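Local coordinates for protein Non-reducing end beta-L-arabinofuranosidase (Bacteroides thetaiotaomicron, PDB 5MQO) that probably hydrolyses glycosidic bonds of complex plant pectin, acting as an aceric acidase of glycoside hydrolase family GH127, at residues I619-I624 with A652-W657; M335-A340 with T691-L696; R675-P678 with N684-K687; V363-G368 with Y427-P432. One frame throughout, in Å; residues are numbered along the deposited sequence.

Contact 1 (I619-I624 with A652-W657); sequences IDNILI and ASSESW
Asn621 leans over Ala652 so that the two residues meet through both side chain and backbone. Its CB lies 3.8 Å from Ala652 CB, and the amide is carried beyond this methyl toward the loop that follows. The first torsion explains that reach: CG stands opposite the carbonyl carbon and beside the backbone N (chi1 -59°), which takes the amide out over the Ala652 methyl and toward Ser654. Asn621 O accepts Ala652 N at 2.8 Å, a nearly straight bond (163° at the hydrogen) that arrives in the carbonyl plane. The small methyl of Ala652 lets the Asn621 CB and amide lie close over it. Farther along, Asn621 OD1 approaches Ser654 CB at 3.3 Å, a van der Waals contact with a methylene rather than a bond to the serine hydroxyl. With an alanine here the backbone bond is likely to survive, but Ser654 CB would lose the amide beside it and Ala652 part of its cover. Asn621 ends a short 3-10 turn, closed by Ile622 N to Ile619 O at 3.2 Å, and strand 622-625 starts directly after it. Leu623 pairs with Arg650, and the Asn621-Ala652 bond continues this antiparallel pairing of strands 622-625 and 640-651 one step beyond their ends, at the surface edge of the C-terminal beta domain.

Contact 2 (M335-A340 with T691-L696); sequences MYVTGA and TVWMPL
Val337, second residue of the type I beta turn Tyr336-Gly339, presses against Val692 and Trp693 where the GH127 catalytic domain meets the C-terminal beta domain. The turn is closed by Gly339 N bonding to Tyr336 O at 2.8 Å, and Tyr336 N to Ala340 O at 3.1 Å draws the ends of the loop together, so Val337 is presented at its outer corner. The CG1 methyl does most of the touching. With chi1 at 70° it sits between the backbone N and the carbonyl carbon and faces the strand, lying 4.3 Å from Val692 CG1 and 3.8 Å from Trp693 NE1. The valine meets the indole obliquely, toward its pyrrole side, while Val337 CB comes within 4.2 Å of Trp693 CZ2 on the six-membered ring. Behind the contact the bend in the chain is held from within: Thr691 OG1 donates to Trp693 O at 2.6 Å, tilted 23° from the carbonyl plane. Arg434 adds a bond to the same threonine hydroxyl and a weak one to Trp693 O. Val692 and Trp693 also touch Val598 of strand 596-601. Valine methyls and a broad indole suit a buried, apolar interface. No hydrogen bond or ion pair crosses between these two segments, so their mutual hold is probably mainly hydrophobic and by van der Waals contact, while the polar groups named here are paired within each segment or with other parts of the chain.

Contact 3 (R675-P678 with N684-K687); sequences RLIP and NRGK
Ile677 and Arg685 make the van der Waals part of this contact, an aliphatic branch meeting a guanidinium group. The two side chains run antiparallel alongside one another, and Ile677 CD1 comes to 3.4 Å from Arg685 NH1, with Ile677 CG1 at 4.0 Å from that same nitrogen. The methyl touches NH1 from an oblique direction. Isoleucine suits the position because its branches give the guanidinium a nonpolar neighbour while leaving N-H groups for anions. In the arginine chi2 is extended, and the bend at chi3 (-64°) turns the guanidinium toward the isoleucine.

The second kind of interaction is electrostatic. Arg675 NH2 stands at the edge of the Arg685 guanidinium, near its plane, with 4.4 Å between the two NH2 atoms. The closeness of the two positive groups is probably tolerated because acidic residues share the site: Arg685 NH2 forms a salt bridge with Asp612 and its NH1 another with Glu609, while Arg675 NE makes a long, weak ion pair with Asp612. The aspartate is thus a partner of both, strongly of Arg685 and weakly of Arg675, and its negative charge probably offsets their mutual repulsion.

The strand 670-678 that carries Arg675 and Ile677 lies between strands 604-609 and 640-651 in the C-terminal beta domain. Ile677 packs on Glu609 of the former and Ile642 of the latter, and the loop runs at a distance, sending the Arg685 side chain back to the strand before entering strand 690-697.

Contact 4 (V363-G368 with Y427-P432); sequences VHQSYG and YFYTNP
Gln365, whose side chain meets Tyr429, has a positive backbone phi of 52°, uncommon for a residue other than glycine. It belongs to a G1 beta bulge in the GH127 catalytic domain: Gln365 and Ser366 both face Leu344, and the extra residue turns the chain through a corner just beyond strand 361-364. The bulge is tied down by backbone bonds from Gln365 to Tyr345 and from Ser366 to Leu344. From this corner the glutamine chain, extended beyond CG, runs out toward the loop 427-432. Glutamine is long enough to meet the tyrosine, the two side chains together bridging a gap whose nearest CA atoms, Gln365 CA and Thr430 CA, are 9.5 Å apart.

Tyr429 comes from the other side. Its CG lies opposite the backbone N (chi1 -168°), which swings the ring away from its own loop and toward the bulge. The side chains meet nearly perpendicular, with amide and ring planes 66° apart, and the hydroxyl is the part of the tyrosine nearest the glutamine. Trp445 touches the tyrosine ring, and His379 lies against Gln365. A leucine replacing Gln365 would probably leave the tyrosine hydroxyl facing a nonpolar group with no polar neighbour from this side of the contact. Tyrosine suits its place because its ring can pack against Trp445 while its polar end extends to the amide. The contact is small, concentrated where Gln365 CD lies 3.6 Å from Tyr429 OH.

Overall arrangement
Contact 2 is the buried one, an apolar seam between the catalytic and C-terminal domains, whereas contact 1 lies at the surface and rests on a backbone bond. Contacts 3 and 4 are partly buried and more polar, the former built round arginines and acidic partners, the latter round an amide and a phenol. Contacts 1, 2 and 3 all reach one sheet, contact 2 through its strand 690-697 alone: strands 622-625 and 690-697 are neighbours, with Ile624 N probably bonded to Pro695 O at 2.9 Å, and Met694 packs on Leu676. Contact 4 belongs to the catalytic domain alone; it comes within about 5 Å of contact 2 at the nearest atoms but does not touch it.

Contact 1 (I619-I624 with A652-W657)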
loop_
_atom_site.group_PDB
_atom_site.type_symbol
_atom_site.label_atom_id
_atom_site.label_comp_id
_atom_site.label_asym_id
_atom_site.label_seq_id
_atom_site.Cartn_x
_atom_site.Cartn_y
_atom_site.Cartn_z
ATOM N N ILE A 619 -30.404 0.492 0.550
ATOM C CA ILE A 619 -29.222 0.033 1.275
ATOM C C ILE A 619 -29.197 0.414 2.752
ATOM O O ILE A 619 -28.685 -0.352 3.570
ATOM C CB ILE A 619 -27.945 0.565 0.581
ATOM C CG1 ILE A 619 -26.677 -0.101 1.129
ATOM C CG2 ILE A 619 -27.863 2.088 0.682
ATOM C CD1 ILE A 619 -25.475 0.144 0.256
ATOM N N ASP A 620 -29.732 1.581 3.102
ATOM C CA ASP A 620 -29.742 2.020 4.507
ATOM C C ASP A 620 -30.526 1.066 5.413
ATOM O O ASP A 620 -30.147 0.880 6.562
ATOM C CB ASP A 620 -30.291 3.444 4.666
ATOM C CG ASP A 620 -29.375 4.520 4.101
ATOM O OD1 ASP A 620 -28.155 4.322 3.922
ATOM O OD2 ASP A 620 -29.904 5.610 3.855
ATOM N N ASN A 621 -31.574 0.437 4.874
ATOM C CA ASN A 621 -32.422 -0.507 5.608
ATOM C C ASN A 621 -31.868 -1.937 5.792
ATOM O O ASN A 621 -32.543 -2.777 6.419
ATOM C CB ASN A 621 -33.777 -0.628 4.891
ATOM C CG ASN A 621 -34.511 0.692 4.785
ATOM O OD1 ASN A 621 -35.179 0.955 3.797
ATOM N ND2 ASN A 621 -34.370 1.532 5.787
ATOM N N ILE A 622 -30.682 -2.233 5.268
ATOM C CA ILE A 622 -30.114 -3.575 5.366
ATOM C C ILE A 622 -29.444 -3.791 6.728
ATOM O O ILE A 622 -28.547 -3.035 7.072
ATOM C CB ILE A 622 -29.064 -3.800 4.268
ATOM C CG1 ILE A 622 -29.667 -3.613 2.861
ATOM C CG2 ILE A 622 -28.428 -5.172 4.403
ATOM C CD1 ILE A 622 -30.826 -4.538 2.540
ATOM N N LEU A 623 -29.879 -4.806 7.494
ATOM C CA LEU A 623 -29.206 -5.212 8.745
ATOM C C LEU A 623 -28.587 -6.579 8.629
ATOM O O LEU A 623 -29.209 -7.512 8.121
ATOM C CB LEU A 623 -30.159 -5.333 9.914
ATOM C CG LEU A 623 -31.371 -4.439 9.989
ATOM C CD1 LEU A 623 -32.206 -4.902 11.193
ATOM C CD2 LEU A 623 -30.935 -2.981 10.079
ATOM N N ILE A 624 -27.398 -6.715 9.177
ATOM C CA ILE A 624 -26.701 -7.979 9.163
ATOM C C ILE A 624 -26.910 -8.651 10.530
ATOM O O ILE A 624 -26.381 -8.164 11.523
ATOM C CB ILE A 624 -25.210 -7.743 8.903
ATOM C CG1 ILE A 624 -24.997 -7.050 7.551
ATOM C CG2 ILE A 624 -24.439 -9.043 8.983
ATOM C CD1 ILE A 624 -25.637 -7.754 6.357
ATOM N N ALA A 652 -35.107 -3.494 7.262
ATOM C CA ALA A 652 -35.880 -2.549 8.063
ATOM C C ALA A 652 -37.106 -2.060 7.293
ATOM O O ALA A 652 -37.024 -1.864 6.090
ATOM C CB ALA A 652 -35.008 -1.379 8.458
ATOM N N SER A 653 -38.236 -1.867 7.969
ATOM C CA SER A 653 -39.392 -1.216 7.328
ATOM C C SER A 653 -38.948 0.169 6.884
ATOM O O SER A 653 -38.119 0.762 7.561
ATOM C CB SER A 653 -40.559 -1.081 8.304
ATOM O OG SER A 653 -40.977 -2.355 8.788
ATOM N N SER A 654 -39.460 0.680 5.760
ATOM C CA SER A 654 -38.976 1.972 5.230
ATOM C C SER A 654 -40.000 3.112 5.268
ATOM O O SER A 654 -40.785 3.271 4.340
ATOM C CB SER A 654 -38.389 1.812 3.809
ATOM O OG SER A 654 -39.375 1.711 2.804
ATOM N N GLU A 655 -39.975 3.891 6.353
ATOM C CA GLU A 655 -40.643 5.203 6.425
ATOM C C GLU A 655 -39.731 6.240 5.775
ATOM O O GLU A 655 -38.512 6.114 5.862
ATOM C CB GLU A 655 -40.903 5.611 7.883
ATOM C CG GLU A 655 -41.721 4.615 8.722
ATOM C CD GLU A 655 -42.314 5.241 9.995
ATOM O OE1 GLU A 655 -41.564 5.844 10.815
ATOM O OE2 GLU A 655 -43.552 5.122 10.169
ATOM N N SER A 656 -40.295 7.250 5.121
ATOM C CA SER A 656 -39.461 8.262 4.473
ATOM C C SER A 656 -38.735 9.136 5.509
ATOM O O SER A 656 -39.364 9.685 6.426
ATOM C CB SER A 656 -40.266 9.176 3.539
ATOM O OG SER A 656 -39.403 10.081 2.844
ATOM N N TRP A 657 -37.419 9.268 5.313
ATOM C CA TRP A 657 -36.576 10.167 6.104
ATOM C C TRP A 657 -36.585 11.672 5.681
ATOM O O TRP A 657 -35.909 12.477 6.285
ATOM C CB TRP A 657 -35.134 9.621 6.138
ATOM C CG TRP A 657 -34.939 8.508 7.135
ATOM C CD1 TRP A 657 -34.764 7.179 6.871
ATOM C CD2 TRP A 657 -34.917 8.639 8.547
ATOM N NE1 TRP A 657 -34.621 6.480 8.043
ATOM C CE2 TRP A 657 -34.707 7.352 9.085
ATOM C CE3 TRP A 657 -35.023 9.726 9.409
ATOM C CZ2 TRP A 657 -34.616 7.113 10.427
ATOM C CZ3 TRP A 657 -34.926 9.494 10.765
ATOM C CH2 TRP A 657 -34.720 8.183 11.264
#

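Contact 2 (M335-A340 with T691-L696)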
loop_
_atom_site.group_PDB
_atom_site.type_symbol
_atom_site.label_atom_id
_atom_site.label_comp_id
_atom_site.label_asym_id
_atom_site.label_seq_id
_atom_site.Cartn_x
_atom_site.Cartn_y
_atom_site.Cartn_z
ATOM N N MET A 335 -6.831 4.414 11.713
ATOM C CA MET A 335 -6.727 3.776 10.402
ATOM C C MET A 335 -8.038 3.136 10.096
ATOM O O MET A 335 -8.611 2.450 10.948
ATOM C CB MET A 335 -5.664 2.704 10.425
ATOM C CG MET A 335 -5.518 1.931 9.133
ATOM S SD MET A 335 -4.157 0.768 9.241
ATOM C CE MET A 335 -5.034 -0.585 10.013
ATOM N N TYR A 336 -8.504 3.326 8.874
ATOM C CA TYR A 336 -9.697 2.615 8.437
ATOM C C TYR A 336 -9.409 1.101 8.281
ATOM O O TYR A 336 -8.266 0.692 8.060
ATOM C CB TYR A 336 -10.239 3.228 7.168
ATOM C CG TYR A 336 -10.801 4.575 7.406
ATOM C CD1 TYR A 336 -10.013 5.721 7.330
ATOM C CD2 TYR A 336 -12.139 4.726 7.697
ATOM C CE1 TYR A 336 -10.563 6.996 7.536
ATOM C CE2 TYR A 336 -12.702 5.973 7.921
ATOM C CZ TYR A 336 -11.924 7.115 7.835
ATOM O OH TYR A 336 -12.513 8.352 8.059
ATOM N N VAL A 337 -10.452 0.285 8.385
ATOM C CA VAL A 337 -10.343 -1.186 8.268
ATOM C C VAL A 337 -9.744 -1.702 6.947
ATOM O O VAL A 337 -9.254 -2.812 6.896
ATOM C CB VAL A 337 -11.721 -1.831 8.532
ATOM C CG1 VAL A 337 -12.673 -1.518 7.378
ATOM C CG2 VAL A 337 -11.618 -3.337 8.765
ATOM N N THR A 338 -9.774 -0.879 5.903
ATOM C CA THR A 338 -9.111 -1.118 4.624
ATOM C C THR A 338 -7.635 -0.698 4.559
ATOM O O THR A 338 -6.999 -0.804 3.501
ATOM C CB THR A 338 -9.836 -0.312 3.524
ATOM O OG1 THR A 338 -9.789 1.090 3.819
ATOM C CG2 THR A 338 -11.288 -0.729 3.420
ATOM N N GLY A 339 -7.092 -0.203 5.669
ATOM C CA GLY A 339 -5.694 0.298 5.722
ATOM C C GLY A 339 -5.534 1.767 5.343
ATOM O O GLY A 339 -4.450 2.326 5.454
ATOM N N ALA A 340 -6.628 2.409 4.941
ATOM C CA ALA A 340 -6.541 3.748 4.376
ATOM C C ALA A 340 -6.357 4.734 5.503
ATOM O O ALA A 340 -6.729 4.440 6.634
ATOM C CB ALA A 340 -7.770 4.090 3.546
ATOM N N THR A 691 -21.601 0.899 0.932
ATOM C CA THR A 691 -21.169 1.061 2.327
ATOM C C THR A 691 -20.316 -0.141 2.701
ATOM O O THR A 691 -20.634 -1.245 2.265
ATOM C CB THR A 691 -22.365 1.223 3.311
ATOM O OG1 THR A 691 -21.888 1.415 4.652
ATOM C CG2 THR A 691 -23.281 0.003 3.304
ATOM N N VAL A 692 -19.247 0.069 3.482
ATOM C CA VAL A 692 -18.501 -1.042 4.063
ATOM C C VAL A 692 -19.168 -1.442 5.382
ATOM O O VAL A 692 -19.527 -2.592 5.581
ATOM C CB VAL A 692 -16.995 -0.715 4.265
ATOM C CG1 VAL A 692 -16.228 -1.868 4.931
ATOM C CG2 VAL A 692 -16.348 -0.328 2.944
ATOM N N TRP A 693 -19.344 -0.497 6.289
ATOM C CA TRP A 693 -19.909 -0.820 7.605
ATOM C C TRP A 693 -21.429 -0.822 7.499
ATOM O O TRP A 693 -21.987 0.057 6.839
ATOM C CB TRP A 693 -19.418 0.167 8.682
ATOM C CG TRP A 693 -18.021 -0.046 9.002
ATOM C CD1 TRP A 693 -16.972 0.430 8.318
ATOM C CD2 TRP A 693 -17.492 -0.838 10.061
ATOM N NE1 TRP A 693 -15.802 0.011 8.891
ATOM C CE2 TRP A 693 -16.093 -0.770 9.969
ATOM C CE3 TRP A 693 -18.066 -1.570 11.109
ATOM C CZ2 TRP A 693 -15.243 -1.428 10.868
ATOM C CZ3 TRP A 693 -17.232 -2.242 12.004
ATOM C CH2 TRP A 693 -15.834 -2.167 11.878
ATOM N N MET A 694 -22.066 -1.828 8.121
ATOM C CA MET A 694 -23.520 -2.010 8.087
ATOM C C MET A 694 -24.064 -2.226 9.498
ATOM O O MET A 694 -23.362 -2.751 10.371
ATOM C CB MET A 694 -23.914 -3.218 7.224
ATOM C CG MET A 694 -23.662 -3.058 5.737
ATOM S SD MET A 694 -23.694 -4.614 4.787
ATOM C CE MET A 694 -22.176 -5.396 5.350
ATOM N N PRO A 695 -25.326 -1.847 9.724
ATOM C CA PRO A 695 -25.972 -2.169 10.986
ATOM C C PRO A 695 -25.915 -3.651 11.324
ATOM O O PRO A 695 -26.148 -4.486 10.470
ATOM C CB PRO A 695 -27.435 -1.748 10.756
ATOM C CG PRO A 695 -27.376 -0.721 9.677
ATOM C CD PRO A 695 -26.217 -1.099 8.813
ATOM N N LEU A 696 -25.648 -3.947 12.589
ATOM C CA LEU A 696 -25.566 -5.303 13.116
ATOM C C LEU A 696 -26.761 -5.599 14.025
ATOM O O LEU A 696 -27.048 -4.815 14.915
ATOM C CB LEU A 696 -24.264 -5.406 13.919
ATOM C CG LEU A 696 -23.906 -6.716 14.616
ATOM C CD1 LEU A 696 -23.582 -7.851 13.641
ATOM C CD2 LEU A 696 -22.746 -6.458 15.567
#

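Contact 3 (R675-P678 with N684-K687)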
loop_
_atom_site.group_PDB
_atom_site.type_symbol
_atom_site.label_atom_id
_atom_site.label_comp_id
_atom_site.label_asym_id
_atom_site.label_seq_id
_atom_site.Cartn_x
_atom_site.Cartn_y
_atom_site.Cartn_z
ATOM N N ARG A 675 -25.961 -9.475 -1.806
ATOM C CA ARG A 675 -24.689 -10.010 -2.215
ATOM C C ARG A 675 -23.599 -8.979 -1.883
ATOM O O ARG A 675 -23.717 -7.798 -2.243
ATOM C CB ARG A 675 -24.773 -10.332 -3.692
ATOM C CG ARG A 675 -23.444 -10.514 -4.353
ATOM C CD ARG A 675 -23.562 -11.211 -5.682
ATOM N NE ARG A 675 -24.258 -10.433 -6.702
ATOM C CZ ARG A 675 -24.127 -10.644 -8.013
ATOM N NH1 ARG A 675 -23.302 -11.587 -8.488
ATOM N NH2 ARG A 675 -24.815 -9.892 -8.864
ATOM N N LEU A 676 -22.563 -9.421 -1.169
ATOM C CA LEU A 676 -21.384 -8.581 -0.881
ATOM C C LEU A 676 -20.290 -8.828 -1.905
ATOM O O LEU A 676 -20.100 -9.963 -2.335
ATOM C CB LEU A 676 -20.862 -8.867 0.519
ATOM C CG LEU A 676 -21.902 -8.700 1.638
ATOM C CD1 LEU A 676 -21.280 -8.861 3.025
ATOM C CD2 LEU A 676 -22.584 -7.347 1.552
ATOM N N ILE A 677 -19.597 -7.768 -2.322
ATOM C CA ILE A 677 -18.410 -7.902 -3.192
ATOM C C ILE A 677 -17.211 -7.253 -2.517
ATOM O O ILE A 677 -17.379 -6.484 -1.559
ATOM C CB ILE A 677 -18.600 -7.286 -4.611
ATOM C CG1 ILE A 677 -18.751 -5.762 -4.556
ATOM C CG2 ILE A 677 -19.789 -7.913 -5.330
ATOM C CD1 ILE A 677 -18.449 -5.089 -5.876
ATOM N N PRO A 678 -16.000 -7.548 -3.002
ATOM C CA PRO A 678 -14.832 -6.949 -2.374
ATOM C C PRO A 678 -14.819 -5.447 -2.560
ATOM O O PRO A 678 -15.213 -4.955 -3.621
ATOM C CB PRO A 678 -13.663 -7.582 -3.134
ATOM C CG PRO A 678 -14.217 -8.861 -3.651
ATOM C CD PRO A 678 -15.598 -8.469 -4.064
ATOM N N ASN A 684 -17.471 -0.397 -10.183
ATOM C CA ASN A 684 -17.182 -0.804 -11.570
ATOM C C ASN A 684 -18.478 -1.122 -12.349
ATOM O O ASN A 684 -18.405 -1.624 -13.471
ATOM C CB ASN A 684 -16.243 -2.041 -11.599
ATOM C CG ASN A 684 -14.819 -1.708 -11.206
ATOM O OD1 ASN A 684 -14.006 -1.327 -12.040
ATOM N ND2 ASN A 684 -14.511 -1.848 -9.930
ATOM N N ARG A 685 -19.650 -0.854 -11.763
ATOM C CA ARG A 685 -20.935 -1.217 -12.369
ATOM C C ARG A 685 -21.894 -0.020 -12.323
ATOM O O ARG A 685 -23.082 -0.137 -12.047
ATOM C CB ARG A 685 -21.504 -2.424 -11.642
ATOM C CG ARG A 685 -20.632 -3.671 -11.731
ATOM C CD ARG A 685 -21.166 -4.808 -10.854
ATOM N NE ARG A 685 -21.121 -4.455 -9.434
ATOM C CZ ARG A 685 -21.658 -5.150 -8.437
ATOM N NH1 ARG A 685 -21.548 -4.685 -7.203
ATOM N NH2 ARG A 685 -22.309 -6.282 -8.655
ATOM N N GLY A 686 -21.352 1.153 -12.591
ATOM C CA GLY A 686 -22.154 2.360 -12.697
ATOM C C GLY A 686 -22.251 3.092 -11.388
ATOM O O GLY A 686 -21.708 2.651 -10.394
ATOM N N LYS A 687 -22.925 4.237 -11.436
ATOM C CA LYS A 687 -23.284 5.035 -10.270
ATOM C C LYS A 687 -24.272 4.300 -9.403
ATOM O O LYS A 687 -25.184 3.686 -9.912
ATOM C CB LYS A 687 -23.934 6.351 -10.725
ATOM C CG LYS A 687 -24.298 7.322 -9.593
ATOM C CD LYS A 687 -24.039 8.792 -9.972
ATOM C CE LYS A 687 -24.775 9.782 -9.064
ATOM N NZ LYS A 687 -26.204 9.942 -9.479
#

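Contact 4 (V363-G368 with Y427-P432)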
loop_
_atom_site.group_PDB
_atom_site.type_symbol
_atom_site.label_atom_id
_atom_site.label_comp_id
_atom_site.label_asym_id
_atom_site.label_seq_id
_atom_site.Cartn_x
_atom_site.Cartn_y
_atom_site.Cartn_z
ATOM N N VAL A 363 -5.759 21.692 9.240
ATOM C CA VAL A 363 -5.162 20.527 8.558
ATOM C C VAL A 363 -5.999 20.226 7.320
ATOM O O VAL A 363 -7.089 20.759 7.154
ATOM C CB VAL A 363 -5.060 19.287 9.487
ATOM C CG1 VAL A 363 -4.308 19.639 10.755
ATOM C CG2 VAL A 363 -6.428 18.714 9.860
ATOM N N HIS A 364 -5.498 19.378 6.440
ATOM C CA HIS A 364 -6.283 18.945 5.270
ATOM C C HIS A 364 -5.785 17.591 4.764
ATOM O O HIS A 364 -4.609 17.308 4.850
ATOM C CB HIS A 364 -6.275 20.012 4.151
ATOM C CG HIS A 364 -4.972 20.112 3.401
ATOM N ND1 HIS A 364 -3.746 20.199 4.032
ATOM C CD2 HIS A 364 -4.708 20.150 2.069
ATOM C CE1 HIS A 364 -2.790 20.285 3.129
ATOM N NE2 HIS A 364 -3.344 20.250 1.929
ATOM N N GLN A 365 -6.694 16.762 4.264
ATOM C CA GLN A 365 -6.363 15.447 3.712
ATOM C C GLN A 365 -5.550 14.737 4.774
ATOM O O GLN A 365 -4.428 14.249 4.549
ATOM C CB GLN A 365 -5.627 15.604 2.380
ATOM C CG GLN A 365 -6.145 16.779 1.547
ATOM C CD GLN A 365 -5.892 16.656 0.060
ATOM O OE1 GLN A 365 -4.974 15.978 -0.377
ATOM N NE2 GLN A 365 -6.731 17.308 -0.725
ATOM N N SER A 366 -6.174 14.698 5.949
ATOM C CA SER A 366 -5.470 14.578 7.205
ATOM C C SER A 366 -6.022 13.561 8.204
ATOM O O SER A 366 -7.227 13.244 8.234
ATOM C CB SER A 366 -5.439 15.951 7.886
ATOM O OG SER A 366 -4.908 15.878 9.191
ATOM N N TYR A 367 -5.105 13.097 9.057
ATOM C CA TYR A 367 -5.440 12.308 10.218
ATOM C C TYR A 367 -6.333 13.157 11.100
ATOM O O TYR A 367 -6.216 14.349 11.086
ATOM C CB TYR A 367 -4.159 11.902 10.969
ATOM C CG TYR A 367 -3.397 10.745 10.355
ATOM C CD1 TYR A 367 -3.960 9.466 10.321
ATOM C CD2 TYR A 367 -2.101 10.905 9.820
ATOM C CE1 TYR A 367 -3.281 8.377 9.763
ATOM C CE2 TYR A 367 -1.415 9.818 9.272
ATOM C CZ TYR A 367 -2.018 8.551 9.247
ATOM O OH TYR A 367 -1.390 7.443 8.718
ATOM N N GLY A 368 -7.231 12.527 11.850
ATOM C CA GLY A 368 -8.176 13.203 12.781
ATOM C C GLY A 368 -7.863 12.820 14.205
ATOM O O GLY A 368 -6.733 12.358 14.475
ATOM N N TYR A 427 -9.183 6.026 -12.345
ATOM C CA TYR A 427 -8.613 6.155 -11.012
ATOM C C TYR A 427 -9.478 6.954 -9.996
ATOM O O TYR A 427 -10.180 7.902 -10.348
ATOM C CB TYR A 427 -7.242 6.798 -11.112
ATOM C CG TYR A 427 -6.256 5.990 -11.889
ATOM C CD1 TYR A 427 -6.219 6.048 -13.288
ATOM C CD2 TYR A 427 -5.322 5.174 -11.245
ATOM C CE1 TYR A 427 -5.289 5.302 -14.029
ATOM C CE2 TYR A 427 -4.377 4.431 -11.969
ATOM C CZ TYR A 427 -4.361 4.489 -13.362
ATOM O OH TYR A 427 -3.438 3.760 -14.081
ATOM N N PHE A 428 -9.401 6.550 -8.727
ATOM C CA PHE A 428 -9.908 7.353 -7.624
ATOM C C PHE A 428 -8.796 8.200 -7.040
ATOM O O PHE A 428 -7.698 7.688 -6.814
ATOM C CB PHE A 428 -10.407 6.467 -6.444
ATOM C CG PHE A 428 -11.829 6.006 -6.546
ATOM C CD1 PHE A 428 -12.851 6.873 -6.945
ATOM C CD2 PHE A 428 -12.152 4.715 -6.184
ATOM C CE1 PHE A 428 -14.153 6.437 -7.013
ATOM C CE2 PHE A 428 -13.448 4.271 -6.269
ATOM C CZ PHE A 428 -14.452 5.131 -6.678
ATOM N N TYR A 429 -9.135 9.441 -6.705
ATOM C CA TYR A 429 -8.369 10.223 -5.733
ATOM C C TYR A 429 -8.773 9.838 -4.278
ATOM O O TYR A 429 -7.948 9.282 -3.544
ATOM C CB TYR A 429 -8.581 11.708 -5.982
ATOM C CG TYR A 429 -7.639 12.646 -5.237
ATOM C CD1 TYR A 429 -6.280 12.768 -5.606
ATOM C CD2 TYR A 429 -8.107 13.454 -4.207
ATOM C CE1 TYR A 429 -5.430 13.658 -4.944
ATOM C CE2 TYR A 429 -7.268 14.338 -3.542
ATOM C CZ TYR A 429 -5.938 14.445 -3.913
ATOM O OH TYR A 429 -5.128 15.316 -3.242
ATOM N N THR A 430 -10.028 10.115 -3.870
ATOM C CA THR A 430 -10.562 9.654 -2.576
ATOM C C THR A 430 -11.025 8.169 -2.599
ATOM O O THR A 430 -11.480 7.659 -3.627
ATOM C CB THR A 430 -11.765 10.506 -2.114
ATOM O OG1 THR A 430 -12.726 10.605 -3.173
ATOM C CG2 THR A 430 -11.330 11.865 -1.712
ATOM N N ASN A 431 -10.940 7.521 -1.436
ATOM C CA ASN A 431 -11.426 6.171 -1.209
ATOM C C ASN A 431 -12.408 6.132 -0.024
ATOM O O ASN A 431 -12.073 5.623 1.053
ATOM C CB ASN A 431 -10.261 5.245 -0.932
ATOM C CG ASN A 431 -9.463 4.979 -2.157
ATOM O OD1 ASN A 431 -9.803 4.108 -2.960
ATOM N ND2 ASN A 431 -8.412 5.729 -2.328
ATOM N N PRO A 432 -13.638 6.623 -0.236
ATOM C CA PRO A 432 -14.608 6.628 0.844
ATOM C C PRO A 432 -15.051 5.224 1.250
ATOM O O PRO A 432 -14.901 4.286 0.475
ATOM C CB PRO A 432 -15.790 7.419 0.240
ATOM C CG PRO A 432 -15.730 7.143 -1.206
ATOM C CD PRO A 432 -14.279 6.886 -1.539
#